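Local structure of amidohydrolase 2 (Bifidobacterium longum subsp. infantis, 6UVZ) at residues A[135-140]-A[159-164]; A[186-191]-A[213-218]; A[192-197]-A[217-222]. The protein is probably a hydrolase of the metal-dependent amidohydrolase superfamily, built on a TIM barrel; its substrate is not established. All blocks are in the same frame, centred on the assembly; numbering follows the deposited sequence.

Contact 1: A[135-140]-A[159-164]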
# COMPACT_ATOMS: atom_id res chain seq x y z
N PHE A 135 -2.62 4.26 -8.37
CA PHE A 135 -3.11 2.89 -8.34
C PHE A 135 -2.30 2.07 -7.35
O PHE A 135 -1.07 2.16 -7.31
CB PHE A 135 -3.05 2.24 -9.73
CG PHE A 135 -3.54 0.82 -9.75
CD1 PHE A 135 -4.89 0.54 -9.68
CD2 PHE A 135 -2.64 -0.23 -9.82
CE1 PHE A 135 -5.35 -0.76 -9.69
CE2 PHE A 135 -3.09 -1.54 -9.84
CZ PHE A 135 -4.44 -1.81 -9.77
N GLU A 136 -3.00 1.26 -6.57
CA GLU A 136 -2.39 0.39 -5.56
C GLU A 136 -2.33 -1.02 -6.13
O GLU A 136 -3.36 -1.66 -6.34
CB GLU A 136 -3.19 0.43 -4.26
CG GLU A 136 -2.36 0.31 -3.00
CD GLU A 136 -1.74 1.63 -2.58
OE1 GLU A 136 -2.35 2.69 -2.85
OE2 GLU A 136 -0.65 1.61 -1.98
N LEU A 137 -1.11 -1.50 -6.38
CA LEU A 137 -0.90 -2.80 -7.03
C LEU A 137 -0.60 -3.85 -5.97
O LEU A 137 0.46 -3.83 -5.35
CB LEU A 137 0.24 -2.71 -8.05
CG LEU A 137 0.63 -4.03 -8.71
CD1 LEU A 137 -0.57 -4.68 -9.38
CD2 LEU A 137 1.75 -3.83 -9.72
N CYS A 138 -1.54 -4.78 -5.79
CA CYS A 138 -1.37 -5.93 -4.91
C CYS A 138 -1.72 -7.18 -5.71
O CYS A 138 -2.90 -7.41 -6.01
CB CYS A 138 -2.23 -5.82 -3.66
SG CYS A 138 -2.04 -7.18 -2.49
N ASN A 139 -0.71 -7.97 -6.06
CA ASN A 139 -0.91 -9.09 -6.97
C ASN A 139 -0.29 -10.38 -6.45
O ASN A 139 0.08 -10.47 -5.27
CB ASN A 139 -0.32 -8.76 -8.34
CG ASN A 139 1.18 -8.52 -8.28
OD1 ASN A 139 1.71 -8.09 -7.26
ND2 ASN A 139 1.87 -8.82 -9.38
N ARG A 140 -0.19 -11.39 -7.31
CA ARG A 140 0.47 -12.64 -6.98
C ARG A 140 1.97 -12.52 -7.24
O ARG A 140 2.47 -11.51 -7.74
CB ARG A 140 -0.13 -13.79 -7.79
CG ARG A 140 -1.64 -13.90 -7.75
CD ARG A 140 -2.10 -15.08 -8.60
NE ARG A 140 -3.54 -15.09 -8.84
CZ ARG A 140 -4.42 -15.81 -8.14
NH1 ARG A 140 -4.00 -16.59 -7.15
NH2 ARG A 140 -5.71 -15.76 -8.44
N VAL A 159 1.91 4.26 -9.68
CA VAL A 159 1.67 2.89 -9.25
C VAL A 159 2.48 2.65 -7.98
O VAL A 159 3.65 3.02 -7.90
CB VAL A 159 2.03 1.88 -10.34
CG1 VAL A 159 3.41 2.17 -10.92
CG2 VAL A 159 1.96 0.46 -9.80
N ILE A 160 1.84 2.05 -6.98
CA ILE A 160 2.48 1.72 -5.71
C ILE A 160 2.46 0.20 -5.58
O ILE A 160 1.39 -0.41 -5.48
CB ILE A 160 1.80 2.39 -4.52
CG1 ILE A 160 1.97 3.91 -4.57
CG2 ILE A 160 2.37 1.85 -3.22
CD1 ILE A 160 0.86 4.64 -5.31
N ILE A 161 3.64 -0.41 -5.57
CA ILE A 161 3.77 -1.86 -5.45
C ILE A 161 3.57 -2.23 -3.99
O ILE A 161 4.38 -1.85 -3.13
CB ILE A 161 5.12 -2.35 -5.98
CG1 ILE A 161 5.48 -1.66 -7.29
CG2 ILE A 161 5.09 -3.86 -6.17
CD1 ILE A 161 4.51 -1.92 -8.41
N ASP A 162 2.51 -2.97 -3.69
CA ASP A 162 2.19 -3.33 -2.31
C ASP A 162 3.03 -4.52 -1.86
O ASP A 162 3.16 -5.51 -2.59
CB ASP A 162 0.71 -3.66 -2.17
CG ASP A 162 -0.18 -2.44 -2.27
OD1 ASP A 162 0.36 -1.33 -2.46
OD2 ASP A 162 -1.41 -2.59 -2.15
N HIS A 163 3.59 -4.41 -0.66
CA HIS A 163 4.19 -5.55 0.05
C HIS A 163 5.35 -6.16 -0.74
O HIS A 163 5.46 -7.38 -0.86
CB HIS A 163 3.13 -6.60 0.37
CG HIS A 163 1.98 -6.08 1.17
ND1 HIS A 163 1.94 -4.80 1.68
CD2 HIS A 163 0.82 -6.67 1.54
CE1 HIS A 163 0.81 -4.62 2.34
NE2 HIS A 163 0.11 -5.74 2.26
N LEU A 164 6.22 -5.30 -1.27
CA LEU A 164 7.42 -5.73 -2.00
C LEU A 164 7.08 -6.63 -3.18
O LEU A 164 7.86 -7.50 -3.57
CB LEU A 164 8.41 -6.43 -1.06
CG LEU A 164 8.99 -5.59 0.07
CD1 LEU A 164 9.66 -6.47 1.11
CD2 LEU A 164 9.98 -4.56 -0.48

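Contact 2: A[186-191]-A[213-218]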
# COMPACT_ATOMS: atom_id res chain seq x y z
N ASN A 186 7.11 7.05 -12.08
CA ASN A 186 6.15 7.24 -11.00
C ASN A 186 5.81 5.93 -10.30
O ASN A 186 4.69 5.75 -9.82
CB ASN A 186 4.88 7.91 -11.52
CG ASN A 186 5.16 9.26 -12.16
OD1 ASN A 186 5.37 10.25 -11.47
ND2 ASN A 186 5.14 9.30 -13.49
N SER A 187 6.76 5.01 -10.23
CA SER A 187 6.57 3.75 -9.54
C SER A 187 7.09 3.85 -8.11
O SER A 187 8.09 4.53 -7.85
CB SER A 187 7.27 2.60 -10.27
OG SER A 187 8.66 2.83 -10.35
N TYR A 188 6.40 3.18 -7.19
CA TYR A 188 6.79 3.15 -5.79
C TYR A 188 6.55 1.75 -5.24
O TYR A 188 5.67 1.03 -5.72
CB TYR A 188 6.01 4.18 -4.96
CG TYR A 188 6.28 5.62 -5.35
CD1 TYR A 188 7.25 6.37 -4.68
CD2 TYR A 188 5.57 6.23 -6.37
CE1 TYR A 188 7.49 7.68 -5.03
CE2 TYR A 188 5.81 7.54 -6.73
CZ TYR A 188 6.77 8.26 -6.05
OH TYR A 188 7.02 9.57 -6.41
N ILE A 189 7.33 1.37 -4.24
CA ILE A 189 7.24 0.04 -3.64
C ILE A 189 7.24 0.18 -2.12
O ILE A 189 7.99 0.99 -1.56
CB ILE A 189 8.38 -0.87 -4.13
CG1 ILE A 189 8.23 -2.28 -3.56
CG2 ILE A 189 9.74 -0.28 -3.79
CD1 ILE A 189 9.14 -3.30 -4.21
N LYS A 190 6.40 -0.61 -1.47
CA LYS A 190 6.27 -0.60 -0.02
C LYS A 190 7.07 -1.74 0.59
O LYS A 190 7.12 -2.84 0.02
CB LYS A 190 4.81 -0.71 0.41
CG LYS A 190 3.96 0.48 0.02
CD LYS A 190 2.50 0.23 0.36
CE LYS A 190 1.69 1.50 0.22
NZ LYS A 190 0.23 1.26 0.31
N VAL A 191 7.69 -1.49 1.73
CA VAL A 191 8.46 -2.50 2.45
C VAL A 191 7.57 -3.00 3.58
O VAL A 191 7.63 -2.52 4.72
CB VAL A 191 9.79 -1.96 2.96
CG1 VAL A 191 10.62 -3.08 3.56
CG2 VAL A 191 10.55 -1.29 1.83
N LYS A 213 12.08 6.17 -4.11
CA LYS A 213 10.87 5.48 -4.54
C LYS A 213 10.60 4.27 -3.65
O LYS A 213 10.16 3.22 -4.12
CB LYS A 213 10.98 5.08 -6.01
CG LYS A 213 11.09 6.27 -6.96
CD LYS A 213 11.77 5.90 -8.27
CE LYS A 213 10.89 5.02 -9.13
NZ LYS A 213 11.52 4.72 -10.45
N VAL A 214 10.85 4.42 -2.35
CA VAL A 214 10.59 3.37 -1.37
C VAL A 214 9.79 3.99 -0.23
O VAL A 214 10.21 5.00 0.35
CB VAL A 214 11.90 2.74 -0.84
CG1 VAL A 214 11.60 1.78 0.29
CG2 VAL A 214 12.63 2.03 -1.96
N LEU A 215 8.65 3.38 0.09
CA LEU A 215 7.72 3.92 1.07
C LEU A 215 7.72 3.05 2.32
O LEU A 215 7.75 1.82 2.24
CB LEU A 215 6.30 3.98 0.50
CG LEU A 215 6.11 4.63 -0.87
CD1 LEU A 215 4.72 4.34 -1.41
CD2 LEU A 215 6.35 6.13 -0.78
N TYR A 216 7.68 3.70 3.49
CA TYR A 216 7.48 2.98 4.74
C TYR A 216 6.03 2.54 4.86
O TYR A 216 5.11 3.34 4.66
CB TYR A 216 7.86 3.84 5.94
CG TYR A 216 7.25 3.33 7.23
CD1 TYR A 216 7.74 2.19 7.85
CD2 TYR A 216 6.16 3.98 7.81
CE1 TYR A 216 7.18 1.71 9.02
CE2 TYR A 216 5.59 3.50 8.98
CZ TYR A 216 6.11 2.38 9.58
OH TYR A 216 5.54 1.91 10.74
N SER A 217 5.83 1.27 5.19
CA SER A 217 4.50 0.70 5.33
C SER A 217 4.49 -0.24 6.52
O SER A 217 5.39 -1.07 6.68
CB SER A 217 4.09 -0.05 4.06
OG SER A 217 2.98 -0.89 4.30
N SER A 218 3.46 -0.11 7.36
CA SER A 218 3.30 -0.97 8.53
C SER A 218 2.40 -2.17 8.28
O SER A 218 2.57 -3.20 8.94
CB SER A 218 2.74 -0.17 9.71
OG SER A 218 1.41 0.24 9.46

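Contact 3: A[192-197]-A[217-222]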
# COMPACT_ATOMS: atom_id res chain seq x y z
N SER A 192 6.72 -3.98 3.27
CA SER A 192 5.84 -4.57 4.27
C SER A 192 5.39 -5.94 3.76
O SER A 192 6.11 -6.58 2.98
CB SER A 192 4.68 -3.60 4.57
OG SER A 192 3.92 -3.34 3.40
N GLY A 193 4.21 -6.38 4.19
CA GLY A 193 3.68 -7.65 3.75
C GLY A 193 2.99 -8.44 4.85
O GLY A 193 3.02 -8.04 6.02
N ASP A 194 2.37 -9.56 4.49
CA ASP A 194 1.74 -10.43 5.47
C ASP A 194 2.74 -11.30 6.22
O ASP A 194 2.32 -12.16 7.01
CB ASP A 194 0.69 -11.32 4.78
CG ASP A 194 -0.36 -10.51 4.05
OD1 ASP A 194 -0.21 -9.28 3.96
OD2 ASP A 194 -1.35 -11.12 3.57
N ASN A 195 4.03 -11.11 5.99
CA ASN A 195 5.09 -11.86 6.64
C ASN A 195 6.21 -10.90 6.98
O ASN A 195 6.32 -9.82 6.38
CB ASN A 195 5.62 -12.99 5.75
CG ASN A 195 4.54 -13.95 5.31
OD1 ASN A 195 4.23 -14.92 6.01
ND2 ASN A 195 3.95 -13.69 4.15
N PRO A 196 7.05 -11.24 7.96
CA PRO A 196 8.26 -10.43 8.20
C PRO A 196 9.12 -10.36 6.94
O PRO A 196 9.41 -11.38 6.32
CB PRO A 196 8.96 -11.18 9.33
CG PRO A 196 7.87 -11.92 10.03
CD PRO A 196 6.89 -12.30 8.97
N VAL A 197 9.50 -9.14 6.58
CA VAL A 197 10.24 -8.93 5.33
C VAL A 197 11.60 -9.62 5.41
O VAL A 197 12.23 -9.69 6.47
CB VAL A 197 10.38 -7.43 5.03
CG1 VAL A 197 9.01 -6.79 4.86
CG2 VAL A 197 11.16 -6.74 6.14
N SER A 217 5.83 1.27 5.19
CA SER A 217 4.50 0.70 5.33
C SER A 217 4.49 -0.24 6.52
O SER A 217 5.39 -1.07 6.68
CB SER A 217 4.09 -0.05 4.06
OG SER A 217 2.98 -0.89 4.30
N SER A 218 3.46 -0.11 7.36
CA SER A 218 3.30 -0.97 8.53
C SER A 218 2.40 -2.17 8.28
O SER A 218 2.57 -3.20 8.94
CB SER A 218 2.74 -0.17 9.71
OG SER A 218 1.41 0.24 9.46
N ASN A 219 1.45 -2.06 7.35
CA ASN A 219 0.45 -3.10 7.10
C ASN A 219 -0.34 -3.43 8.36
O ASN A 219 -0.79 -4.56 8.55
CB ASN A 219 1.10 -4.36 6.51
CG ASN A 219 0.12 -5.22 5.75
OD1 ASN A 219 -0.94 -4.76 5.33
ND2 ASN A 219 0.46 -6.49 5.56
N TRP A 220 -0.51 -2.44 9.22
CA TRP A 220 -1.25 -2.63 10.46
C TRP A 220 -2.75 -2.73 10.17
O TRP A 220 -3.26 -2.04 9.28
CB TRP A 220 -0.97 -1.46 11.41
CG TRP A 220 -1.60 -1.57 12.76
CD1 TRP A 220 -1.07 -2.17 13.86
CD2 TRP A 220 -2.88 -1.06 13.16
NE1 TRP A 220 -1.94 -2.07 14.92
CE2 TRP A 220 -3.06 -1.40 14.52
CE3 TRP A 220 -3.89 -0.36 12.50
CZ2 TRP A 220 -4.21 -1.05 15.22
CZ3 TRP A 220 -5.03 -0.01 13.20
CH2 TRP A 220 -5.18 -0.36 14.55
N PRO A 221 -3.48 -3.60 10.89
CA PRO A 221 -3.02 -4.49 11.95
C PRO A 221 -2.68 -5.90 11.48
O PRO A 221 -2.51 -6.79 12.31
CB PRO A 221 -4.21 -4.52 12.90
CG PRO A 221 -5.39 -4.44 11.98
CD PRO A 221 -4.95 -3.60 10.79
N VAL A 222 -2.59 -6.10 10.17
CA VAL A 222 -2.25 -7.42 9.64
C VAL A 222 -0.84 -7.83 10.03
O VAL A 222 -0.54 -9.03 10.09
CB VAL A 222 -2.43 -7.44 8.11
CG1 VAL A 222 -2.29 -8.85 7.56
CG2 VAL A 222 -3.78 -6.85 7.73

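Contact 1: A[135-140]-A[159-164]
The carboxylates of Glu136 and Asp162 meet across this pair of strands, with their planes turned 35° apart. Their two side chains cross at about a right angle. Glu136 CG is equally far from Asp162 OD1 and OD2, 3.2 Å from each. Glu136 OE2 comes within 3.1 Å of Asp162 OD1. Both atoms are acceptors and share no hydrogen bond. Lys190 lies close to both: it makes a salt bridge to Glu136 OE2 and a longer, weak ion pair to Asp162 OD1, and would probably ease the repulsion between them. Tyr255 OH also bonds to Glu136 OE2. An alanine at Glu136 would probably leave Lys190 without its salt-bridge mate and Tyr255 OH without this acceptor. The Glu136 chain bends at chi2 (82°), which brings CD round beside Ile160 and Asp162. OE2 then lies 3.3 Å from Ile160 CG2. Asp162 CB in turn sits over one face of the His163 ring, offset toward the rim, and His12 meets that ring edge-to-face.

The backbones pair in parallel register, Phe135 with Val159 and Leu137 with Ile161. Ile160 N bonds to Phe135 O at 2.9 Å. Leu137 N bonds to Ile160 O, and Asp162 N to Leu137 O at 2.8 Å. On the sheet face of Leu137 and Ile161, these two side chains lie side by side and point the same way, with CD2 of Leu137 3.6 Å from CD1 of Ile161. Leu137 CB also touches Val159 CG2.

This is a parallel beta-alpha-beta unit of the barrel. Leu137 and Val159 pack against Phe151 of the connecting helix 144-153. Glu136 and Ile160 point into the barrel, between strands 101-103 and 187-191.

Contact 2: A[186-191]-A[213-218]
Ile189 and Leu215 share a good backbone bond, from Leu215 N to Ile189 O at 3.0 Å and nearly straight at the hydrogen. The bonds before and after it are weak. One runs from Ile189 N to Lys213 O, the other from Val191 N to Leu215 O at 3.3 Å. Ile189 pairs with Val214 and Lys190 with Leu215, in parallel register. A CA-H...O contact from Val214 to Ile189 O supports the same pairing.

Strand 187-191, helix 199-209 and strand 214-216 form a beta-alpha-beta crossover, the last such unit of the TIM barrel. Strand 214-216 also bonds to Ser11 of strand 7-13, and this closes the barrel.

Apolar contacts fall on both faces of the sheet. Ile189 and Val214 lie side by side, pointing the same way. Val191 CG2 reaches Val214 CG1 at 3.6 Å. Val205 and Phe209 of helix 199-209 cover Ile189 on this face. On the other face the side chains of Lys190 and Leu215 cross obliquely. Leu215 CD1 lies 3.8 Å from Tyr188 CB, and Leu215 CD2 comes near Tyr188 CD1. Tyr188 packs further on helix 244-254.

Polar side chains work mainly through their aliphatic parts. The chain of Lys213 bends at chi3 (70°), which turns CE back to Ser187, 3.4 Å from its OG. Lys213 NZ bonds to the carbonyls of Ala182 and Leu184, while Ser187 OG bonds to Leu181 O. The Lys190 chain is extended beyond CG. Its CB lies 3.8 Å from Ser217 CB, and its CD is 4.1 Å from Ser217 OG, whose own hydrogen-bond partner is Ser192 OG. Lys190 NZ goes on to Ser11 O and the carboxylate of Glu136 inside the barrel.

Contact 3: A[192-197]-A[217-222]
Ser192 and Ser217 join their hydroxyls, OG to OG, at 2.8 Å; either could be the donor. Ser192 holds its OG between its own backbone N and carbonyl carbon (chi1 60°), which turns the hydroxyl to Ser217. Ser192 CB is 3.2 Å from Ser217 OG. The same Ser192 OG makes a weak hydrogen bond to His163 ND1.

Asn219 carries the other half of the contact. Its CG is anti to the backbone N (chi1 -158°), and the amide reaches Gly193 and Asp194. Asn219 ND2 bonds to Gly193 O at 3.0 Å and to Asp194 OD1 at 3.3 Å. Both acceptors lie almost in the amide plane, consistent with one N-H for each. They receive it differently. At Gly193 the donor stands above the carbonyl plane. At Asp194, OD1 is met on its anti side, and the carboxylate plane is turned 22° from that of the amide. Val222 CG1 lies near the same oxygen, at 4.2 Å. Gly193 has backbone angles that call for glycine, since a CB would jam against the preceding carbonyl O.

Both segments are loops that follow strands, at the end of the barrel where enzymes of this fold carry their active site. His12, His14 and His163 all touch the Asn219 side chain. The contact is mostly polar. One amide nitrogen bridges two neighbouring residues of the facing loop, which should restrict rotation of the Asn219 amide. The Asp194 carboxylate probably polarises that amide, though its exposure to solvent would weaken the effect.

From the N terminus, contact 1 comes first. It closes the loop through helix 144-153 by pairing strands 135-137 and 159-161, and it is complete before contact 2 begins. Contact 2 closes the next but one crossover, through helix 199-209. Contact 3 starts just after the first segment of contact 2, and its second segment shares Ser217 and Ser218 with it, so the two loops overlap and cross. Strands 159-161 and 187-191 are neighbours, so contacts 1 and 2 belong to one continuous sheet. Contact 3 joins the loops that leave strands 187-191 and 214-216. Its Gly193 and Asn219 pack against His163 of contact 1.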